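Side-chain contacts in N-terminal cyanobactin protease (PDB 4H6W), which forms the subtilase-type protease part of a longer cyanobactin maturation enzyme and probably acts as a serine endopeptidase in making prenylagaramides: residues Gln113-Gly118 with Ile143-Glu148; Pro21-Ala26 with Leu236-Gln241; Leu102-Leu107 with Thr137-Ala142; Gly74-Pro79 with Ile83-Arg88. One frame throughout, in Å; residues are numbered along the deposited sequence.

Contact 1. Residues Gln113-Gly118 with Ile143-Glu148; sequences QAVNNG and IQLCQE
Val115 of helix 104-116 meets Leu145 and Cys146 of helix 137-148. At the branch point, Val115 CB lies 3.8 Å from Leu145 CD2. With CG1 anti to the backbone N (chi1 173°), the methyls differ in their nearest partner: Val115 CG1 stays alongside Leu145, 3.9 Å from its CD2, whereas Val115 CG2 turns to the sulfur, 3.9 Å from Cys146 SG, while still bordering Leu145 CD2. Val115 and Leu145 run past one another in opposite directions, so the contact is made along their flanks. No hydrogen bond spans the two segments.

Just beyond Val115 the helix closes in a Schellman motif. Gly118, at a positive phi of 79°, is its C-prime residue; its N donates to Val115 O at 3.0 Å, and Ala119 N bonds to Ala114 O. The Asn117 amide folds back over the same turn, ND2 donating to Gln113 O at 2.7 Å.

Ile122 of strand 121-124 touches both Val115 and Cys146, while Ile111 and Glu112, earlier on helix 104-116, meet Cys146 and Leu145. The contact therefore sits where two neighbouring helices pack together against the central parallel sheet.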
loop_
_atom_site.group_PDB
_atom_site.type_symbol
_atom_site.label_atom_id
_atom_site.label_comp_id
_atom_site.label_asym_id
_atom_site.label_seq_id
_atom_site.Cartn_x
_atom_site.Cartn_y
_atom_site.Cartn_z
ATOM N N GLN A 113 13.207 2.104 11.161
ATOM C CA GLN A 113 13.227 0.786 11.774
ATOM C C GLN A 113 12.829 -0.303 10.772
ATOM O O GLN A 113 13.466 -1.371 10.722
ATOM C CB GLN A 113 12.340 0.748 13.012
ATOM C CG GLN A 113 12.648 -0.434 13.906
ATOM C CD GLN A 113 11.800 -0.460 15.162
ATOM O OE1 GLN A 113 10.778 0.234 15.250
ATOM N NE2 GLN A 113 12.222 -1.267 16.151
ATOM N N ALA A 114 11.804 -0.015 9.965
ATOM C CA ALA A 114 11.367 -0.929 8.907
ATOM C C ALA A 114 12.521 -1.237 7.961
ATOM O O ALA A 114 12.743 -2.394 7.603
ATOM C CB ALA A 114 10.188 -0.351 8.144
ATOM N N VAL A 115 13.272 -0.209 7.579
ATOM C CA VAL A 115 14.410 -0.404 6.681
ATOM C C VAL A 115 15.507 -1.281 7.305
ATOM O O VAL A 115 15.961 -2.242 6.689
ATOM C CB VAL A 115 14.986 0.938 6.194
ATOM C CG1 VAL A 115 16.264 0.708 5.393
ATOM C CG2 VAL A 115 13.956 1.664 5.343
ATOM N N ASN A 116 15.901 -0.972 8.536
ATOM C CA ASN A 116 16.970 -1.731 9.189
ATOM C C ASN A 116 16.593 -3.182 9.506
ATOM O O ASN A 116 17.459 -4.004 9.778
ATOM C CB ASN A 116 17.485 -0.992 10.432
ATOM C CG ASN A 116 18.014 0.407 10.112
ATOM O OD1 ASN A 116 18.449 0.701 8.992
ATOM N ND2 ASN A 116 17.968 1.280 11.099
ATOM N N ASN A 117 15.299 -3.495 9.468
ATOM C CA ASN A 117 14.840 -4.859 9.704
ATOM C C ASN A 117 14.521 -5.622 8.407
ATOM O O ASN A 117 13.915 -6.702 8.428
ATOM C CB ASN A 117 13.673 -4.865 10.701
ATOM C CG ASN A 117 14.132 -4.556 12.129
ATOM O OD1 ASN A 117 14.328 -5.473 12.939
ATOM N ND2 ASN A 117 14.337 -3.264 12.435
ATOM N N GLY A 118 14.940 -5.037 7.284
ATOM C CA GLY A 118 14.868 -5.672 5.973
ATOM C C GLY A 118 13.524 -5.672 5.268
ATOM O O GLY A 118 13.215 -6.617 4.535
ATOM N N ILE A 143 12.740 8.935 3.766
ATOM C CA ILE A 143 12.492 8.632 2.364
ATOM C C ILE A 143 13.822 8.516 1.600
ATOM O O ILE A 143 13.974 7.672 0.706
ATOM C CB ILE A 143 11.589 9.710 1.718
ATOM C CG1 ILE A 143 10.299 9.935 2.537
ATOM C CG2 ILE A 143 11.300 9.383 0.255
ATOM C CD1 ILE A 143 9.460 8.686 2.778
ATOM N N GLN A 144 14.787 9.361 1.960
ATOM C CA GLN A 144 16.137 9.258 1.412
ATOM C C GLN A 144 16.797 7.930 1.756
ATOM O O GLN A 144 17.459 7.330 0.911
ATOM C CB GLN A 144 17.010 10.408 1.902
ATOM C CG GLN A 144 16.682 11.731 1.232
ATOM C CD GLN A 144 17.482 12.897 1.794
ATOM O OE1 GLN A 144 18.512 12.715 2.455
ATOM N NE2 GLN A 144 17.009 14.106 1.525
ATOM N N LEU A 145 16.613 7.482 2.997
ATOM C CA LEU A 145 17.121 6.190 3.437
ATOM C C LEU A 145 16.561 5.061 2.564
ATOM O O LEU A 145 17.306 4.166 2.147
ATOM C CB LEU A 145 16.791 5.947 4.914
ATOM C CG LEU A 145 17.364 4.672 5.547
ATOM C CD1 LEU A 145 18.856 4.825 5.801
ATOM C CD2 LEU A 145 16.643 4.314 6.830
ATOM N N CYS A 146 15.262 5.127 2.270
ATOM C CA CYS A 146 14.603 4.138 1.406
ATOM C C CYS A 146 15.174 4.130 -0.001
ATOM O O CYS A 146 15.387 3.061 -0.579
ATOM C CB CYS A 146 13.098 4.413 1.318
ATOM S SG CYS A 146 12.203 4.167 2.856
ATOM N N GLN A 147 15.386 5.327 -0.558
ATOM C CA GLN A 147 15.996 5.466 -1.883
ATOM C C GLN A 147 17.348 4.773 -1.918
ATOM O O GLN A 147 17.641 4.028 -2.842
ATOM C CB GLN A 147 16.169 6.937 -2.262
ATOM C CG GLN A 147 16.896 7.161 -3.580
ATOM C CD GLN A 147 16.068 6.751 -4.787
ATOM O OE1 GLN A 147 14.835 6.898 -4.792
ATOM N NE2 GLN A 147 16.735 6.239 -5.819
ATOM N N GLU A 148 18.154 5.011 -0.889
ATOM C CA GLU A 148 19.505 4.460 -0.821
ATOM C C GLU A 148 19.547 2.946 -0.650
ATOM O O GLU A 148 20.533 2.307 -1.025
ATOM C CB GLU A 148 20.311 5.151 0.277
ATOM C CG GLU A 148 20.584 6.619 -0.026
ATOM C CD GLU A 148 21.114 7.405 1.166
ATOM O OE1 GLU A 148 20.991 6.936 2.327
ATOM O OE2 GLU A 148 21.652 8.513 0.935
#

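Contact 2. Residues Pro21-Ala26 with Leu236-Gln241; sequences PKICVA and LLLSLQ
Ile23 and Leu238, both buried, point their side chains at each other and cross at about a right angle, so the ethyl arm of the isoleucine lies across the base of the leucine. Ile23 CD1 stands 3.9 Å from Leu238 CB, and Ile23 CG1 is 4.0 Å from the same carbon. Both ethyl-arm atoms thus rest against one methylene, and the Leu238 methyls take little part. The torsion behind this puts Ile23 CG1 anti to its carbonyl carbon (chi1 -67°), which swings the arm over to the helix. Leu238 packs in addition against Pro250 and Val253 of helix 250-259.

The helix side belongs to helix 223-243, which carries Ser224, the predicted nucleophile, in its first turn and packs on the parallel sheet in the subtilisin-like fold. Ile23 immediately precedes strand 24-28, an inner strand of that sheet: the backbone of Cys24 bonds to Asn120 and Ile121, that of Val25 to Arg88 and Leu90. Ile23 therefore meets the helix at the point where the chain enters the sheet.

Ser239, buried as well, comes to Ile23 from beside Leu238, its OG 4.1 Å from Ile23 CG1. This is an apolar approach to a hydroxyl whose polar need is met within the helix, since Ser239 OG hydrogen-bonds to Ala235 O one turn earlier. Thr17 and Asp20, in the loop leading to Pro21, lie against the Ser239 side chain too.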
loop_
_atom_site.group_PDB
_atom_site.type_symbol
_atom_site.label_atom_id
_atom_site.label_comp_id
_atom_site.label_asym_id
_atom_site.label_seq_id
_atom_site.Cartn_x
_atom_site.Cartn_y
_atom_site.Cartn_z
ATOM N N PRO A 21 8.548 -15.674 1.087
ATOM C CA PRO A 21 9.063 -15.310 2.416
ATOM C C PRO A 21 10.285 -14.397 2.357
ATOM O O PRO A 21 10.566 -13.696 3.320
ATOM C CB PRO A 21 9.489 -16.656 3.010
ATOM C CG PRO A 21 8.657 -17.666 2.309
ATOM C CD PRO A 21 8.360 -17.130 0.937
ATOM N N LYS A 22 11.023 -14.425 1.251
ATOM C CA LYS A 22 12.203 -13.568 1.099
ATOM C C LYS A 22 11.824 -12.106 0.876
ATOM O O LYS A 22 12.693 -11.242 0.812
ATOM C CB LYS A 22 13.099 -14.049 -0.048
ATOM C CG LYS A 22 13.568 -15.493 0.066
ATOM C CD LYS A 22 14.693 -15.747 -0.922
ATOM C CE LYS A 22 14.637 -17.148 -1.502
ATOM N NZ LYS A 22 15.173 -17.129 -2.894
ATOM N N ILE A 23 10.526 -11.842 0.749
ATOM C CA ILE A 23 10.033 -10.506 0.501
ATOM C C ILE A 23 9.269 -10.007 1.709
ATOM O O ILE A 23 8.293 -10.625 2.144
ATOM C CB ILE A 23 9.168 -10.439 -0.779
ATOM C CG1 ILE A 23 10.033 -10.689 -2.017
ATOM C CG2 ILE A 23 8.434 -9.109 -0.889
ATOM C CD1 ILE A 23 11.290 -9.839 -2.093
ATOM N N CYS A 24 9.725 -8.883 2.249
ATOM C CA CYS A 24 9.171 -8.350 3.466
ATOM C C CYS A 24 8.384 -7.086 3.220
ATOM O O CYS A 24 8.868 -6.165 2.560
ATOM C CB CYS A 24 10.273 -8.065 4.474
ATOM S SG CYS A 24 9.561 -7.557 6.043
ATOM N N VAL A 25 7.163 -7.064 3.757
ATOM C CA VAL A 25 6.291 -5.891 3.732
ATOM C C VAL A 25 6.061 -5.410 5.162
ATOM O O VAL A 25 5.618 -6.173 6.013
ATOM C CB VAL A 25 4.936 -6.201 3.044
ATOM C CG1 VAL A 25 3.967 -5.033 3.170
ATOM C CG2 VAL A 25 5.141 -6.534 1.572
ATOM N N ALA A 26 6.389 -4.151 5.426
ATOM C CA ALA A 26 6.169 -3.559 6.748
ATOM C C ALA A 26 4.864 -2.785 6.743
ATOM O O ALA A 26 4.588 -2.053 5.801
ATOM C CB ALA A 26 7.319 -2.641 7.118
ATOM N N LEU A 236 3.820 -9.185 -4.611
ATOM C CA LEU A 236 3.652 -10.278 -5.567
ATOM C C LEU A 236 4.632 -10.133 -6.709
ATOM O O LEU A 236 5.238 -11.106 -7.149
ATOM C CB LEU A 236 2.216 -10.346 -6.083
ATOM C CG LEU A 236 1.177 -10.799 -5.050
ATOM C CD1 LEU A 236 -0.178 -10.988 -5.703
ATOM C CD2 LEU A 236 1.649 -12.084 -4.358
ATOM N N LEU A 237 4.817 -8.899 -7.162
ATOM C CA LEU A 237 5.667 -8.647 -8.302
ATOM C C LEU A 237 7.135 -8.883 -7.971
ATOM O O LEU A 237 7.899 -9.370 -8.814
ATOM C CB LEU A 237 5.437 -7.228 -8.811
ATOM C CG LEU A 237 4.101 -6.994 -9.531
ATOM C CD1 LEU A 237 3.962 -5.520 -9.871
ATOM C CD2 LEU A 237 3.989 -7.856 -10.784
ATOM N N LEU A 238 7.532 -8.548 -6.745
ATOM C CA LEU A 238 8.893 -8.830 -6.297
ATOM C C LEU A 238 9.120 -10.341 -6.178
ATOM O O LEU A 238 10.202 -10.827 -6.509
ATOM C CB LEU A 238 9.222 -8.119 -4.979
ATOM C CG LEU A 238 9.421 -6.592 -5.006
ATOM C CD1 LEU A 238 9.352 -5.972 -3.612
ATOM C CD2 LEU A 238 10.716 -6.199 -5.717
ATOM N N SER A 239 8.108 -11.072 -5.716
ATOM C CA SER A 239 8.196 -12.537 -5.576
ATOM C C SER A 239 8.331 -13.184 -6.950
ATOM O O SER A 239 9.062 -14.172 -7.110
ATOM C CB SER A 239 6.959 -13.097 -4.876
ATOM O OG SER A 239 6.741 -12.451 -3.628
ATOM N N LEU A 240 7.631 -12.599 -7.930
ATOM C CA LEU A 240 7.640 -13.063 -9.309
ATOM C C LEU A 240 9.032 -12.907 -9.955
ATOM O O LEU A 240 9.482 -13.781 -10.713
ATOM C CB LEU A 240 6.564 -12.327 -10.099
ATOM C CG LEU A 240 6.426 -12.658 -11.585
ATOM C CD1 LEU A 240 5.959 -14.096 -11.772
ATOM C CD2 LEU A 240 5.464 -11.689 -12.263
ATOM N N GLN A 241 9.720 -11.817 -9.628
ATOM C CA GLN A 241 11.110 -11.627 -10.056
ATOM C C GLN A 241 12.029 -12.720 -9.500
ATOM O O GLN A 241 12.888 -13.238 -10.228
ATOM C CB GLN A 241 11.635 -10.248 -9.649
ATOM C CG GLN A 241 10.917 -9.070 -10.295
ATOM C CD GLN A 241 11.597 -7.740 -9.986
ATOM O OE1 GLN A 241 11.702 -7.341 -8.827
ATOM N NE2 GLN A 241 12.073 -7.055 -11.022
#

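Contact 3. Residues Leu102-Leu107 with Thr137-Ala142; sequences LSQLDL and TWLEKA
Gln104 and Leu139 bring their backbones to 6.2 Å between CA atoms, and Leu105 and Trp138 follow at 6.5 Å, so the first turns of helices 104-116 and 137-148 lie close together. Leu139 has the largest share of the contact, its two methyls reaching different partners. With CG anti to the backbone N (chi1 -171°), its branch is directed at helix 104-116: Leu139 CD2 rests 3.7 Å from Gln104 CG, the two side chains crossing near a right angle, and Leu139 CD1 lies 3.8 Å from Leu107 CD2. An alanine in place of Leu139 would remove both methyls and is likely to open a gap between the helices, with Gln104 CG and Leu107 CD2 losing their partner.

Farther out, Leu105 CD1 approaches Trp138 CD1 at 4.3 Å. Ser103 is the N-cap of helix 104-116, its OG accepting from Asp106 N at 3.2 Å (173°).

Val167 of strand 165-167 touches both Gln104 and Leu139. Both helices belong to the subtilisin-like domain, and the side chain of Leu107 is about 9 Å from that of Asp29, a predicted charge-relay residue. The contact grades from buried Leu107 and Leu139 to exposed Leu105 and Trp138, and no hydrogen bond crosses it, so it probably depends on the fit of carbon surfaces, that of the Gln104 chain included.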
loop_
_atom_site.group_PDB
_atom_site.type_symbol
_atom_site.label_atom_id
_atom_site.label_comp_id
_atom_site.label_asym_id
_atom_site.label_seq_id
_atom_site.Cartn_x
_atom_site.Cartn_y
_atom_site.Cartn_z
ATOM N N LEU A 102 -0.748 11.406 13.259
ATOM C CA LEU A 102 0.570 10.881 13.039
ATOM C C LEU A 102 1.593 11.986 13.252
ATOM O O LEU A 102 1.504 13.055 12.643
ATOM C CB LEU A 102 0.617 10.391 11.591
ATOM C CG LEU A 102 1.901 9.898 10.953
ATOM C CD1 LEU A 102 2.019 8.404 11.186
ATOM C CD2 LEU A 102 1.856 10.202 9.467
ATOM N N SER A 103 2.546 11.744 14.139
ATOM C CA SER A 103 3.718 12.598 14.223
ATOM C C SER A 103 4.651 12.245 13.067
ATOM O O SER A 103 4.892 11.062 12.778
ATOM C CB SER A 103 4.434 12.398 15.552
ATOM O OG SER A 103 5.803 12.745 15.442
ATOM N N GLN A 104 5.171 13.268 12.399
ATOM C CA GLN A 104 6.132 13.029 11.339
ATOM C C GLN A 104 7.413 12.427 11.900
ATOM O O GLN A 104 8.010 11.529 11.280
ATOM C CB GLN A 104 6.382 14.295 10.509
ATOM C CG GLN A 104 5.424 14.387 9.327
ATOM C CD GLN A 104 5.381 15.760 8.691
ATOM O OE1 GLN A 104 4.440 16.524 8.919
ATOM N NE2 GLN A 104 6.395 16.086 7.894
ATOM N N LEU A 105 7.807 12.882 13.092
ATOM C CA LEU A 105 9.003 12.344 13.760
ATOM C C LEU A 105 8.880 10.842 14.011
ATOM O O LEU A 105 9.766 10.078 13.632
ATOM C CB LEU A 105 9.330 13.107 15.055
ATOM C CG LEU A 105 10.561 12.586 15.822
ATOM C CD1 LEU A 105 11.870 12.846 15.083
ATOM C CD2 LEU A 105 10.614 13.160 17.233
ATOM N N ASP A 106 7.777 10.427 14.621
ATOM C CA ASP A 106 7.501 9.002 14.859
ATOM C C ASP A 106 7.456 8.159 13.591
ATOM O O ASP A 106 7.919 7.011 13.594
ATOM C CB ASP A 106 6.188 8.818 15.616
ATOM C CG ASP A 106 6.206 9.485 16.974
ATOM O OD1 ASP A 106 7.317 9.770 17.478
ATOM O OD2 ASP A 106 5.115 9.730 17.537
ATOM N N LEU A 107 6.884 8.719 12.523
ATOM C CA LEU A 107 6.793 8.012 11.261
ATOM C C LEU A 107 8.177 7.785 10.669
ATOM O O LEU A 107 8.492 6.695 10.184
ATOM C CB LEU A 107 5.923 8.775 10.265
ATOM C CG LEU A 107 5.844 8.124 8.882
ATOM C CD1 LEU A 107 5.263 6.707 8.971
ATOM C CD2 LEU A 107 5.060 9.007 7.933
ATOM N N THR A 137 12.150 17.585 8.121
ATOM C CA THR A 137 13.351 17.092 7.449
ATOM C C THR A 137 13.729 15.651 7.819
ATOM O O THR A 137 14.371 14.961 7.020
ATOM C CB THR A 137 14.575 18.056 7.548
ATOM O OG1 THR A 137 15.419 17.701 8.652
ATOM C CG2 THR A 137 14.138 19.495 7.666
ATOM N N TRP A 138 13.330 15.195 9.011
ATOM C CA TRP A 138 13.590 13.808 9.409
ATOM C C TRP A 138 12.758 12.823 8.589
ATOM O O TRP A 138 13.211 11.719 8.271
ATOM C CB TRP A 138 13.414 13.581 10.918
ATOM C CG TRP A 138 14.600 14.067 11.709
ATOM C CD1 TRP A 138 14.621 15.091 12.626
ATOM C CD2 TRP A 138 15.950 13.577 11.628
ATOM N NE1 TRP A 138 15.894 15.253 13.123
ATOM C CE2 TRP A 138 16.728 14.342 12.531
ATOM C CE3 TRP A 138 16.574 12.565 10.884
ATOM C CZ2 TRP A 138 18.098 14.124 12.711
ATOM C CZ3 TRP A 138 17.936 12.348 11.064
ATOM C CH2 TRP A 138 18.683 13.126 11.970
ATOM N N LEU A 139 11.553 13.240 8.219
ATOM C CA LEU A 139 10.746 12.456 7.301
ATOM C C LEU A 139 11.413 12.392 5.934
ATOM O O LEU A 139 11.523 11.308 5.356
ATOM C CB LEU A 139 9.325 13.011 7.193
ATOM C CG LEU A 139 8.335 12.138 6.408
ATOM C CD1 LEU A 139 8.297 10.707 6.947
ATOM C CD2 LEU A 139 6.940 12.765 6.415
ATOM N N GLU A 140 11.866 13.542 5.431
ATOM C CA GLU A 140 12.557 13.606 4.136
ATOM C C GLU A 140 13.767 12.667 4.075
ATOM O O GLU A 140 13.968 11.994 3.069
ATOM C CB GLU A 140 12.984 15.032 3.813
ATOM C CG GLU A 140 11.834 16.013 3.652
ATOM C CD GLU A 140 12.318 17.417 3.310
ATOM O OE1 GLU A 140 13.332 17.872 3.896
ATOM O OE2 GLU A 140 11.687 18.071 2.452
ATOM N N LYS A 141 14.541 12.632 5.165
ATOM C CA LYS A 141 15.682 11.734 5.344
ATOM C C LYS A 141 15.296 10.259 5.401
ATOM O O LYS A 141 16.048 9.400 4.943
ATOM C CB LYS A 141 16.455 12.093 6.622
ATOM C CG LYS A 141 17.159 13.444 6.585
ATOM C CD LYS A 141 18.383 13.452 7.482
ATOM C CE LYS A 141 18.872 14.870 7.746
ATOM N NZ LYS A 141 19.743 15.410 6.662
ATOM N N ALA A 142 14.145 9.963 5.995
ATOM C CA ALA A 142 13.614 8.593 6.019
ATOM C C ALA A 142 13.345 8.082 4.594
ATOM O O ALA A 142 13.699 6.953 4.254
ATOM C CB ALA A 142 12.349 8.524 6.870
#

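Contact 4. Residues Gly74-Pro79 with Ile83-Arg88; sequences GQHDSP and IAPQCR
Gln75 O is gripped by two donors: Ser78 OG, 2.6 Å away in the carbonyl plane on a lone pair, and Ser78 N at 3.0 Å. The backbone bond closes a type II beta turn, Gln75 to Ser78, in the connection from helix 63-73, which bears the predicted catalytic His64, to strand 88-91 of the parallel subtilase sheet; the hydroxyl adds a second grip. Facing it is a type I turn, Ala84 to Cys87.

From this second turn the ring of Pro85 projects against Gly74, Gln75 and His76. Its CB lies 3.6 Å from Gly74 O, and its CG is 3.6 Å from His76 NE2. His76 NE2 also hydrogen-bonds to Gly82 O, and the ring is paired edge-to-face with that of Trp14; together these would restrain its rotation.

The Gln75 chain bends at chi2 (-55°), bringing its amide beside Pro85 and toward Gln86, the two amide planes standing 83° apart. Replacing this glutamine by alanine would take the amide away and would probably open a gap beside Pro85, with Gln86 losing a neighbour there. Gln86 NE2 donates to a water at 2.8 Å, and that same water accepts from His76 N, also at 2.8 Å.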
loop_
_atom_site.group_PDB
_atom_site.type_symbol
_atom_site.label_atom_id
_atom_site.label_comp_id
_atom_site.label_asym_id
_atom_site.label_seq_id
_atom_site.Cartn_x
_atom_site.Cartn_y
_atom_site.Cartn_z
ATOM N N GLY A 74 -3.918 -11.724 4.902
ATOM C CA GLY A 74 -5.005 -12.670 5.128
ATOM C C GLY A 74 -4.707 -13.981 4.421
ATOM O O GLY A 74 -4.472 -14.006 3.211
ATOM N N GLN A 75 -4.669 -15.073 5.178
ATOM C CA GLN A 75 -4.347 -16.378 4.596
ATOM C C GLN A 75 -5.508 -16.875 3.752
ATOM O O GLN A 75 -6.674 -16.707 4.120
ATOM C CB GLN A 75 -3.996 -17.399 5.684
ATOM C CG GLN A 75 -2.711 -17.101 6.443
ATOM C CD GLN A 75 -1.510 -16.926 5.543
ATOM O OE1 GLN A 75 -0.964 -15.832 5.446
ATOM N NE2 GLN A 75 -1.093 -17.990 4.878
ATOM N N HIS A 76 -5.201 -17.460 2.608
ATOM C CA HIS A 76 -6.275 -18.014 1.777
ATOM C C HIS A 76 -7.009 -19.146 2.493
ATOM O O HIS A 76 -6.404 -19.934 3.223
ATOM C CB HIS A 76 -5.754 -18.392 0.395
ATOM C CG HIS A 76 -5.318 -17.200 -0.396
ATOM N ND1 HIS A 76 -5.242 -17.194 -1.771
ATOM C CD2 HIS A 76 -4.977 -15.952 0.006
ATOM C CE1 HIS A 76 -4.846 -16.002 -2.178
ATOM N NE2 HIS A 76 -4.679 -15.231 -1.120
ATOM N N ASP A 77 -8.326 -19.161 2.317
ATOM C CA ASP A 77 -9.250 -20.021 3.074
ATOM C C ASP A 77 -9.665 -19.445 4.422
ATOM O O ASP A 77 -10.637 -19.911 5.010
ATOM C CB ASP A 77 -8.724 -21.452 3.233
ATOM C CG ASP A 77 -8.415 -22.103 1.899
ATOM O OD1 ASP A 77 -9.282 -22.052 0.995
ATOM O OD2 ASP A 77 -7.299 -22.649 1.750
ATOM N N SER A 78 -8.943 -18.437 4.907
ATOM C CA SER A 78 -9.393 -17.687 6.077
ATOM C C SER A 78 -10.516 -16.728 5.656
ATOM O O SER A 78 -10.852 -16.643 4.472
ATOM C CB SER A 78 -8.241 -16.899 6.677
ATOM O OG SER A 78 -8.137 -15.634 6.049
ATOM N N PRO A 79 -11.089 -15.978 6.614
ATOM C CA PRO A 79 -12.183 -15.098 6.196
ATOM C C PRO A 79 -11.747 -13.868 5.364
ATOM O O PRO A 79 -12.601 -13.149 4.844
ATOM C CB PRO A 79 -12.828 -14.682 7.525
ATOM C CG PRO A 79 -12.279 -15.621 8.559
ATOM C CD PRO A 79 -10.910 -15.974 8.077
ATOM N N ILE A 83 -3.676 -10.255 -0.344
ATOM C CA ILE A 83 -3.033 -10.137 -1.646
ATOM C C ILE A 83 -1.726 -10.912 -1.699
ATOM O O ILE A 83 -1.427 -11.555 -2.712
ATOM C CB ILE A 83 -2.759 -8.667 -2.034
ATOM C CG1 ILE A 83 -4.054 -7.826 -1.985
ATOM C CG2 ILE A 83 -2.062 -8.595 -3.383
ATOM C CD1 ILE A 83 -5.042 -8.077 -3.105
ATOM N N ALA A 84 -0.955 -10.857 -0.610
ATOM C CA ALA A 84 0.372 -11.497 -0.557
ATOM C C ALA A 84 0.563 -12.349 0.706
ATOM O O ALA A 84 1.413 -12.035 1.545
ATOM C CB ALA A 84 1.465 -10.443 -0.655
ATOM N N PRO A 85 -0.217 -13.440 0.838
ATOM C CA PRO A 85 -0.231 -14.196 2.091
ATOM C C PRO A 85 1.072 -14.888 2.485
ATOM O O PRO A 85 1.308 -15.053 3.681
ATOM C CB PRO A 85 -1.331 -15.241 1.868
ATOM C CG PRO A 85 -1.437 -15.365 0.399
ATOM C CD PRO A 85 -1.156 -14.002 -0.147
ATOM N N GLN A 86 1.905 -15.289 1.522
ATOM C CA GLN A 86 3.119 -16.035 1.871
ATOM C C GLN A 86 4.344 -15.148 2.115
ATOM O O GLN A 86 5.424 -15.652 2.447
ATOM C CB GLN A 86 3.443 -17.146 0.858
ATOM C CG GLN A 86 2.314 -18.113 0.468
ATOM C CD GLN A 86 1.311 -18.392 1.576
ATOM O OE1 GLN A 86 1.680 -18.589 2.738
ATOM N NE2 GLN A 86 0.026 -18.413 1.219
ATOM N N CYS A 87 4.184 -13.839 1.951
ATOM C CA CYS A 87 5.268 -12.887 2.240
ATOM C C CYS A 87 5.518 -12.671 3.744
ATOM O O CYS A 87 4.624 -12.827 4.571
ATOM C CB CYS A 87 4.995 -11.543 1.558
ATOM S SG CYS A 87 5.393 -11.503 -0.212
ATOM N N ARG A 88 6.745 -12.315 4.088
ATOM C CA ARG A 88 7.084 -11.912 5.450
ATOM C C ARG A 88 6.423 -10.558 5.788
ATOM O O ARG A 88 6.365 -9.656 4.945
ATOM C CB ARG A 88 8.611 -11.831 5.580
ATOM C CG ARG A 88 9.139 -11.768 7.003
ATOM C CD ARG A 88 10.663 -11.822 7.048
ATOM N NE ARG A 88 11.168 -11.430 8.364
ATOM C CZ ARG A 88 11.796 -10.285 8.638
ATOM N NH1 ARG A 88 12.033 -9.387 7.683
ATOM N NH2 ARG A 88 12.205 -10.047 9.881
HETATM O O HOH W 1 -2.558 -18.353 2.240
#

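Contacts 1 and 3 join the same two helices, 104-116 and 137-148, at successive levels: contact 1 is buried against the sheet, whereas contact 3 runs out to exposed side chains. Contact 2 is fully buried and ties the entrance to strand 24-28 to helix 223-243. Contact 4, partly buried and built from turns, differs in chemistry: water and backbone carbonyls share the work with a proline ring, while in the other three the touches are mainly between carbon atoms, with no hydrogen bond across. Contacts 2 and 4 meet through the sheet, where Val25 N lies 3.0 Å from Arg88 O, a probable hydrogen bond. Contacts 3 and 4 lie on opposite sides of the chain's centre.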